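Local atomic coordinates of metallo-beta-lactamase FIM-1 (Pseudomonas aeruginosa, PDB entry 6V3Q), a protein that probably catalyses the zinc-dependent hydrolysis of beta-lactam antibiotics to substituted beta-amino acids, as do other class B beta-lactamases. Residues R75-T80 and I98-A103; H134-F139 and V152-Q157. One frame throughout, in Å; residues are numbered along the deposited sequence.

In the fold
Interaction 1 joins two neighbouring parallel strands of the larger sheet, and interaction 2 joins the two arms of a hairpin in the smaller one. The two sheets pack face to face in the alpha-beta/beta-alpha sandwich of the metallo-beta-lactamases. The contacts follow one another in series along the chain, their centres about 14 Å apart, and they meet in the core between the sheets: Val78 CG2 rests 4.0 Å from Ile138 CD1, while Val78 CG1 approaches Val152 CG2. Both lie near zinc ligands in sequence: His81 follows directly on segment 75-80 and His83 two residues later, and His145 lies in the connection between segments 134-139 and 152-157.

Interaction 1 (R75-T80 and I98-A103); sequences RWAVFT and IVTYAA
Phe79 lays the CE2–CZ side of its ring against Thr100, with CZ 4.0 Å from the methyl CG2 of Thr100; the two side chains cross obliquely. The chi1 of Phe79 (-34°) is off the staggered value, and CD2 of the ring comes 3.2 Å from Tyr101 O; the ring edge also reaches Ala102 CB. Further along this apolar side, Ala77 CB meets Ile98 CG2. The other side of the strand pair carries Trp76, Val99, Val78 and Tyr101. Here Trp76 and Val99 run side by side, pointing the same way, with Trp76 CD1 3.9 Å from Val99 CB, while Arg75 CB sits over the centre of one indole face. The Tyr101 ring turns its edge to Ala77 O.

Between these two layers the backbones pair in parallel. Val99 N donates to Arg75 O (3.0 Å), Ala77 N to Val99 O (2.8 Å) and Tyr101 N to Ala77 O (2.8 Å), so each strand alternately gives and receives. The last bond, from Phe79 N to Tyr101 O, is weak, and beyond it the strands part: a water takes over, donating to Phe79 O at 2.6 Å and accepting from Ala103 N at 2.9 Å, just where Ala103 occupies the N-cap position of helix 104-108.

The hydroxyl of Thr100 is bonded to the backbone N of Glu119, next to the edge strand 120-121. Strand 46-50 pairs along the other side of 74-78, and helix 90-95 covers Ala77, Phe79 and Ile98 through Leu93. With helices 84-87 and 90-95 in the connection between the two parallel strands, the unit is a beta-alpha-beta crossover.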
ATOM      1  N   ARG A  75      12.860  -5.210  27.420  1.00 62.95           N
ATOM      2  CA  ARG A  75      12.700  -6.302  28.369  1.00 67.05           C
ATOM      3  C   ARG A  75      11.262  -6.757  28.530  1.00 66.71           C
ATOM      4  O   ARG A  75      11.037  -7.891  28.963  1.00 66.25           O
ATOM      5  CB  ARG A  75      13.253  -5.904  29.744  1.00 74.38           C
ATOM      6  CG  ARG A  75      14.763  -5.989  29.828  1.00 85.54           C
ATOM      7  CD  ARG A  75      15.244  -7.371  29.414  1.00 94.98           C
ATOM      8  NE  ARG A  75      16.675  -7.393  29.139  1.00105.82           N
ATOM      9  CZ  ARG A  75      17.607  -7.551  30.071  1.00115.59           C
ATOM     10  NH1 ARG A  75      18.888  -7.557  29.735  1.00118.33           N
ATOM     11  NH2 ARG A  75      17.258  -7.701  31.343  1.00118.87           N
ATOM     12  N   TRP A  76      10.292  -5.915  28.190  1.00 58.96           N
ATOM     13  CA  TRP A  76       8.888  -6.269  28.304  1.00 60.81           C
ATOM     14  C   TRP A  76       8.171  -5.863  27.026  1.00 60.96           C
ATOM     15  O   TRP A  76       8.590  -4.934  26.332  1.00 62.66           O
ATOM     16  CB  TRP A  76       8.231  -5.595  29.515  1.00 58.89           C
ATOM     17  CG  TRP A  76       9.068  -5.666  30.753  1.00 63.97           C
ATOM     18  CD1 TRP A  76       9.039  -6.639  31.709  1.00 66.99           C
ATOM     19  CD2 TRP A  76      10.073  -4.731  31.162  1.00 65.03           C
ATOM     20  NE1 TRP A  76       9.961  -6.365  32.691  1.00 70.58           N
ATOM     21  CE2 TRP A  76      10.610  -5.199  32.377  1.00 69.90           C
ATOM     22  CE3 TRP A  76      10.570  -3.542  30.618  1.00 66.59           C
ATOM     23  CZ2 TRP A  76      11.618  -4.519  33.059  1.00 70.98           C
ATOM     24  CZ3 TRP A  76      11.571  -2.867  31.297  1.00 68.72           C
ATOM     25  CH2 TRP A  76      12.084  -3.359  32.504  1.00 70.24           C
ATOM     26  N   ALA A  77       7.085  -6.568  26.724  1.00 58.06           N
ATOM     27  CA  ALA A  77       6.306  -6.287  25.530  1.00 52.39           C
ATOM     28  C   ALA A  77       4.838  -6.582  25.804  1.00 57.74           C
ATOM     29  O   ALA A  77       4.499  -7.526  26.524  1.00 62.68           O
ATOM     30  CB  ALA A  77       6.803  -7.102  24.333  1.00 52.92           C
ATOM     31  N   VAL A  78       3.971  -5.754  25.227  1.00 53.40           N
ATOM     32  CA  VAL A  78       2.528  -5.939  25.293  1.00 51.93           C
ATOM     33  C   VAL A  78       1.964  -5.696  23.899  1.00 55.75           C
ATOM     34  O   VAL A  78       2.510  -4.918  23.112  1.00 55.68           O
ATOM     35  CB  VAL A  78       1.873  -5.002  26.334  1.00 53.23           C
ATOM     36  CG1 VAL A  78       2.076  -3.544  25.947  1.00 52.59           C
ATOM     37  CG2 VAL A  78       0.395  -5.331  26.507  1.00 51.46           C
ATOM     38  N   PHE A  79       0.879  -6.392  23.583  1.00 51.02           N
ATOM     39  CA  PHE A  79       0.265  -6.324  22.268  1.00 54.30           C
ATOM     40  C   PHE A  79      -1.215  -6.004  22.421  1.00 56.68           C
ATOM     41  O   PHE A  79      -1.871  -6.451  23.366  1.00 58.49           O
ATOM     42  CB  PHE A  79       0.462  -7.641  21.516  1.00 58.45           C
ATOM     43  CG  PHE A  79       1.768  -8.317  21.822  1.00 63.64           C
ATOM     44  CD1 PHE A  79       2.958  -7.825  21.309  1.00 69.13           C
ATOM     45  CD2 PHE A  79       1.810  -9.434  22.640  1.00 70.05           C
ATOM     46  CE1 PHE A  79       4.160  -8.437  21.600  1.00 72.12           C
ATOM     47  CE2 PHE A  79       3.013 -10.054  22.932  1.00 75.77           C
ATOM     48  CZ  PHE A  79       4.189  -9.554  22.411  1.00 74.33           C
ATOM     49  N   THR A  80      -1.739  -5.228  21.472  1.00 56.82           N
ATOM     50  CA  THR A  80      -3.073  -4.661  21.615  1.00 57.10           C
ATOM     51  C   THR A  80      -4.185  -5.561  21.081  1.00 58.51           C
ATOM     52  O   THR A  80      -5.327  -5.429  21.534  1.00 61.32           O
ATOM     53  CB  THR A  80      -3.136  -3.289  20.933  1.00 59.86           C
ATOM     54  OG1 THR A  80      -2.775  -3.416  19.553  1.00 65.04           O
ATOM     55  CG2 THR A  80      -2.176  -2.324  21.616  1.00 55.47           C
ATOM     56  N   ILE A  98      12.204 -11.903  26.156  1.00 78.48           N
ATOM     57  CA  ILE A  98      11.364 -10.775  26.529  1.00 74.08           C
ATOM     58  C   ILE A  98      10.146 -11.287  27.287  1.00 72.29           C
ATOM     59  O   ILE A  98       9.583 -12.341  26.957  1.00 73.52           O
ATOM     60  CB  ILE A  98      10.945  -9.976  25.282  1.00 73.93           C
ATOM     61  CG1 ILE A  98      12.128  -9.795  24.329  1.00 76.91           C
ATOM     62  CG2 ILE A  98      10.385  -8.622  25.679  1.00 72.40           C
ATOM     63  CD1 ILE A  98      13.269  -9.030  24.917  1.00 75.00           C
ATOM     64  N   VAL A  99       9.740 -10.553  28.318  1.00 68.30           N
ATOM     65  CA  VAL A  99       8.510 -10.863  29.041  1.00 62.88           C
ATOM     66  C   VAL A  99       7.347 -10.261  28.263  1.00 64.19           C
ATOM     67  O   VAL A  99       7.276  -9.042  28.083  1.00 63.79           O
ATOM     68  CB  VAL A  99       8.556 -10.326  30.478  1.00 66.00           C
ATOM     69  CG1 VAL A  99       7.400 -10.891  31.289  1.00 63.02           C
ATOM     70  CG2 VAL A  99       9.894 -10.654  31.131  1.00 62.39           C
ATOM     71  N   THR A 100       6.442 -11.114  27.788  1.00 62.53           N
ATOM     72  CA  THR A 100       5.382 -10.701  26.880  1.00 60.30           C
ATOM     73  C   THR A 100       4.022 -10.813  27.557  1.00 64.04           C
ATOM     74  O   THR A 100       3.754 -11.776  28.283  1.00 65.14           O
ATOM     75  CB  THR A 100       5.400 -11.540  25.602  1.00 61.88           C
ATOM     76  OG1 THR A 100       5.155 -12.915  25.926  1.00 66.96           O
ATOM     77  CG2 THR A 100       6.751 -11.423  24.915  1.00 61.25           C
ATOM     78  N   TYR A 101       3.169  -9.821  27.310  1.00 61.30           N
ATOM     79  CA  TYR A 101       1.825  -9.772  27.865  1.00 60.96           C
ATOM     80  C   TYR A 101       0.811  -9.539  26.753  1.00 60.94           C
ATOM     81  O   TYR A 101       1.103  -8.886  25.748  1.00 57.27           O
ATOM     82  CB  TYR A 101       1.674  -8.653  28.905  1.00 62.55           C
ATOM     83  CG  TYR A 101       2.513  -8.809  30.152  1.00 69.55           C
ATOM     84  CD1 TYR A 101       1.963  -9.307  31.323  1.00 73.72           C
ATOM     85  CD2 TYR A 101       3.850  -8.434  30.164  1.00 70.44           C
ATOM     86  CE1 TYR A 101       2.724  -9.440  32.471  1.00 78.84           C
ATOM     87  CE2 TYR A 101       4.619  -8.564  31.304  1.00 77.62           C
ATOM     88  CZ  TYR A 101       4.051  -9.067  32.455  1.00 80.86           C
ATOM     89  OH  TYR A 101       4.815  -9.197  33.592  1.00 88.01           O
ATOM     90  N   ALA A 102      -0.391 -10.070  26.954  1.00 58.89           N
ATOM     91  CA  ALA A 102      -1.519  -9.776  26.081  1.00 59.42           C
ATOM     92  C   ALA A 102      -2.800 -10.085  26.838  1.00 59.63           C
ATOM     93  O   ALA A 102      -2.785 -10.775  27.862  1.00 62.23           O
ATOM     94  CB  ALA A 102      -1.457 -10.573  24.775  1.00 63.39           C
ATOM     95  N   ALA A 103      -3.909  -9.554  26.327  1.00 60.40           N
ATOM     96  CA  ALA A 103      -5.211  -9.874  26.891  1.00 59.47           C
ATOM     97  C   ALA A 103      -5.460 -11.373  26.800  1.00 58.61           C
ATOM     98  O   ALA A 103      -5.000 -12.034  25.865  1.00 62.15           O
ATOM     99  CB  ALA A 103      -6.313  -9.111  26.154  1.00 62.43           C
TER
HETATM  100  O   HOH W   1      -3.899  -8.054  23.819  1.00 58.78           O

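Interaction 2 (H134-F139 and V152-Q157); sequences HPLVIF and VGLPEQ
The imidazole of His134 and the carboxylate of Glu156 approach with their planes 41° apart and their side chains crossing at about a right angle. His134 NE2 stays 3.7 Å from Glu156 OE1, a loose polar approach. Pro135 CB lies over one face of the imidazole, offset toward the rim; the peptide bond before this proline is cis.

Pro135 CG comes up to Leu154 CD2. A methyl-to-methyl contact follows on the buried side, with Leu136 CD2 3.5 Å from Leu154 CD2. Chi1 sets Leu136 CG beside its backbone N, and chi2 (-171°) then places CD1, the branch that reaches Val152 CG1 at 3.8 Å. The side chains of Val137 and Pro155 cross at about a right angle, with Val137 CG2 3.9 Å from Pro155 CG.

Val137 and Gly153 form the antiparallel hydrogen-bonded pair: Val137 N donates to Gly153 O at 2.8 Å and Gly153 N to Val137 O at 2.8 Å, both nearly straight. Ile138 and Val152 make the next, non-hydrogen-bonded pair, side chains side by side.

A reciprocal pair of backbone bonds thus joins the segments, Phe139 with Val151 continues the pairing toward the turn, and Val41 of strand 33-43 touches both leucines. At the exposed end, His134 and Glu156 form neither hydrogen bond nor salt bridge; any electrostatic contribution would depend on the ionisation of His134, and crystal packing may influence their arrangement.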
ATOM      1  N   HIS A 134       3.930  -0.157  34.263  1.00 63.43           N
ATOM      2  CA  HIS A 134       4.034   1.259  34.582  1.00 63.07           C
ATOM      3  C   HIS A 134       5.346   1.815  34.031  1.00 65.47           C
ATOM      4  O   HIS A 134       6.389   1.156  34.137  1.00 63.79           O
ATOM      5  CB  HIS A 134       3.955   1.462  36.099  1.00 62.41           C
ATOM      6  CG  HIS A 134       3.754   2.887  36.514  1.00 64.13           C
ATOM      7  ND1 HIS A 134       4.804   3.738  36.784  1.00 68.03           N
ATOM      8  CD2 HIS A 134       2.626   3.609  36.702  1.00 67.38           C
ATOM      9  CE1 HIS A 134       4.331   4.924  37.124  1.00 69.46           C
ATOM     10  NE2 HIS A 134       3.013   4.872  37.082  1.00 72.63           N
ATOM     11  N   PRO A 135       5.346   3.024  33.445  1.00 64.79           N
ATOM     12  CA  PRO A 135       4.280   4.032  33.471  1.00 62.65           C
ATOM     13  C   PRO A 135       3.154   3.859  32.454  1.00 57.94           C
ATOM     14  O   PRO A 135       2.277   4.718  32.411  1.00 60.67           O
ATOM     15  CB  PRO A 135       5.035   5.331  33.186  1.00 62.02           C
ATOM     16  CG  PRO A 135       6.293   4.920  32.449  1.00 63.17           C
ATOM     17  CD  PRO A 135       6.434   3.421  32.534  1.00 59.40           C
ATOM     18  N   LEU A 136       3.160   2.788  31.662  1.00 61.44           N
ATOM     19  CA  LEU A 136       2.019   2.530  30.795  1.00 61.79           C
ATOM     20  C   LEU A 136       0.793   2.217  31.644  1.00 56.63           C
ATOM     21  O   LEU A 136       0.882   1.528  32.662  1.00 59.02           O
ATOM     22  CB  LEU A 136       2.289   1.360  29.839  1.00 62.92           C
ATOM     23  CG  LEU A 136       3.551   1.195  28.992  1.00 69.46           C
ATOM     24  CD1 LEU A 136       3.369   0.045  28.000  1.00 66.59           C
ATOM     25  CD2 LEU A 136       3.947   2.463  28.257  1.00 71.63           C
ATOM     26  N   VAL A 137      -0.355   2.741  31.230  1.00 57.90           N
ATOM     27  CA  VAL A 137      -1.643   2.253  31.703  1.00 53.83           C
ATOM     28  C   VAL A 137      -2.251   1.434  30.575  1.00 52.12           C
ATOM     29  O   VAL A 137      -2.538   1.964  29.494  1.00 53.80           O
ATOM     30  CB  VAL A 137      -2.577   3.393  32.135  1.00 55.97           C
ATOM     31  CG1 VAL A 137      -3.967   2.843  32.443  1.00 48.34           C
ATOM     32  CG2 VAL A 137      -2.018   4.103  33.358  1.00 50.80           C
ATOM     33  N   ILE A 138      -2.410   0.138  30.809  1.00 49.15           N
ATOM     34  CA  ILE A 138      -3.043  -0.751  29.846  1.00 51.16           C
ATOM     35  C   ILE A 138      -4.523  -0.822  30.192  1.00 53.25           C
ATOM     36  O   ILE A 138      -4.888  -1.197  31.311  1.00 58.17           O
ATOM     37  CB  ILE A 138      -2.395  -2.142  29.858  1.00 54.70           C
ATOM     38  CG1 ILE A 138      -0.903  -2.034  29.520  1.00 53.90           C
ATOM     39  CG2 ILE A 138      -3.101  -3.059  28.872  1.00 48.14           C
ATOM     40  CD1 ILE A 138      -0.106  -3.271  29.849  1.00 58.05           C
ATOM     41  N   PHE A 139      -5.369  -0.461  29.235  1.00 47.30           N
ATOM     42  CA  PHE A 139      -6.795  -0.285  29.458  1.00 51.80           C
ATOM     43  C   PHE A 139      -7.582  -1.172  28.505  1.00 52.45           C
ATOM     44  O   PHE A 139      -7.234  -1.295  27.326  1.00 56.62           O
ATOM     45  CB  PHE A 139      -7.183   1.187  29.267  1.00 46.59           C
ATOM     46  CG  PHE A 139      -8.640   1.472  29.484  1.00 54.42           C
ATOM     47  CD1 PHE A 139      -9.190   1.414  30.753  1.00 54.97           C
ATOM     48  CD2 PHE A 139      -9.459   1.818  28.422  1.00 48.75           C
ATOM     49  CE1 PHE A 139     -10.537   1.681  30.957  1.00 55.16           C
ATOM     50  CE2 PHE A 139     -10.803   2.085  28.618  1.00 51.71           C
ATOM     51  CZ  PHE A 139     -11.339   2.019  29.886  1.00 53.48           C
ATOM     52  N   VAL A 152      -3.225   1.318  25.164  1.00 50.10           N
ATOM     53  CA  VAL A 152      -2.167   1.687  26.097  1.00 50.90           C
ATOM     54  C   VAL A 152      -2.123   3.203  26.188  1.00 50.70           C
ATOM     55  O   VAL A 152      -2.059   3.888  25.161  1.00 53.98           O
ATOM     56  CB  VAL A 152      -0.795   1.133  25.664  1.00 56.06           C
ATOM     57  CG1 VAL A 152       0.313   1.703  26.539  1.00 62.60           C
ATOM     58  CG2 VAL A 152      -0.793  -0.384  25.718  1.00 53.54           C
ATOM     59  N   GLY A 153      -2.159   3.725  27.408  1.00 57.53           N
ATOM     60  CA  GLY A 153      -2.071   5.151  27.650  1.00 58.34           C
ATOM     61  C   GLY A 153      -0.797   5.502  28.394  1.00 56.72           C
ATOM     62  O   GLY A 153      -0.279   4.700  29.174  1.00 61.28           O
ATOM     63  N   LEU A 154      -0.285   6.704  28.133  1.00 57.83           N
ATOM     64  CA  LEU A 154       0.848   7.278  28.858  1.00 57.34           C
ATOM     65  C   LEU A 154       0.362   8.589  29.466  1.00 57.77           C
ATOM     66  O   LEU A 154       0.690   9.678  28.967  1.00 59.56           O
ATOM     67  CB  LEU A 154       2.059   7.477  27.944  1.00 63.13           C
ATOM     68  CG  LEU A 154       2.965   6.262  27.709  1.00 71.75           C
ATOM     69  CD1 LEU A 154       3.921   6.484  26.539  1.00 72.60           C
ATOM     70  CD2 LEU A 154       3.743   5.933  28.976  1.00 75.74           C
ATOM     71  N   PRO A 155      -0.425   8.523  30.545  1.00 62.22           N
ATOM     72  CA  PRO A 155      -1.069   9.744  31.063  1.00 62.26           C
ATOM     73  C   PRO A 155      -0.087  10.814  31.509  1.00 61.65           C
ATOM     74  O   PRO A 155      -0.386  12.010  31.377  1.00 61.32           O
ATOM     75  CB  PRO A 155      -1.908   9.222  32.241  1.00 63.86           C
ATOM     76  CG  PRO A 155      -2.081   7.759  31.974  1.00 64.00           C
ATOM     77  CD  PRO A 155      -0.807   7.330  31.317  1.00 62.86           C
ATOM     78  N   GLU A 156       1.076  10.420  32.032  1.00 66.22           N
ATOM     79  CA  GLU A 156       2.083  11.399  32.423  1.00 75.39           C
ATOM     80  C   GLU A 156       2.547  12.237  31.237  1.00 69.17           C
ATOM     81  O   GLU A 156       2.866  13.420  31.401  1.00 70.38           O
ATOM     82  CB  GLU A 156       3.274  10.695  33.071  1.00 78.27           C
ATOM     83  CG  GLU A 156       3.101  10.419  34.555  1.00 88.07           C
ATOM     84  CD  GLU A 156       3.935   9.249  35.037  1.00 96.16           C
ATOM     85  OE1 GLU A 156       3.347   8.262  35.521  1.00 98.85           O
ATOM     86  OE2 GLU A 156       5.175   9.313  34.930  1.00 98.30           O
ATOM     87  N   GLN A 157       2.587  11.652  30.040  1.00 60.36           N
ATOM     88  CA  GLN A 157       3.031  12.354  28.844  1.00 60.25           C
ATOM     89  C   GLN A 157       1.890  12.714  27.901  1.00 60.41           C
ATOM     90  O   GLN A 157       2.144  13.284  26.836  1.00 60.13           O
ATOM     91  CB  GLN A 157       4.077  11.521  28.094  1.00 66.22           C
ATOM     92  CG  GLN A 157       5.445  11.488  28.770  1.00 76.65           C
ATOM     93  CD  GLN A 157       5.828  10.104  29.252  1.00 84.31           C
ATOM     94  OE1 GLN A 157       5.005   9.380  29.815  1.00 86.73           O
ATOM     95  NE2 GLN A 157       7.087   9.737  29.051  1.00 85.79           N
TER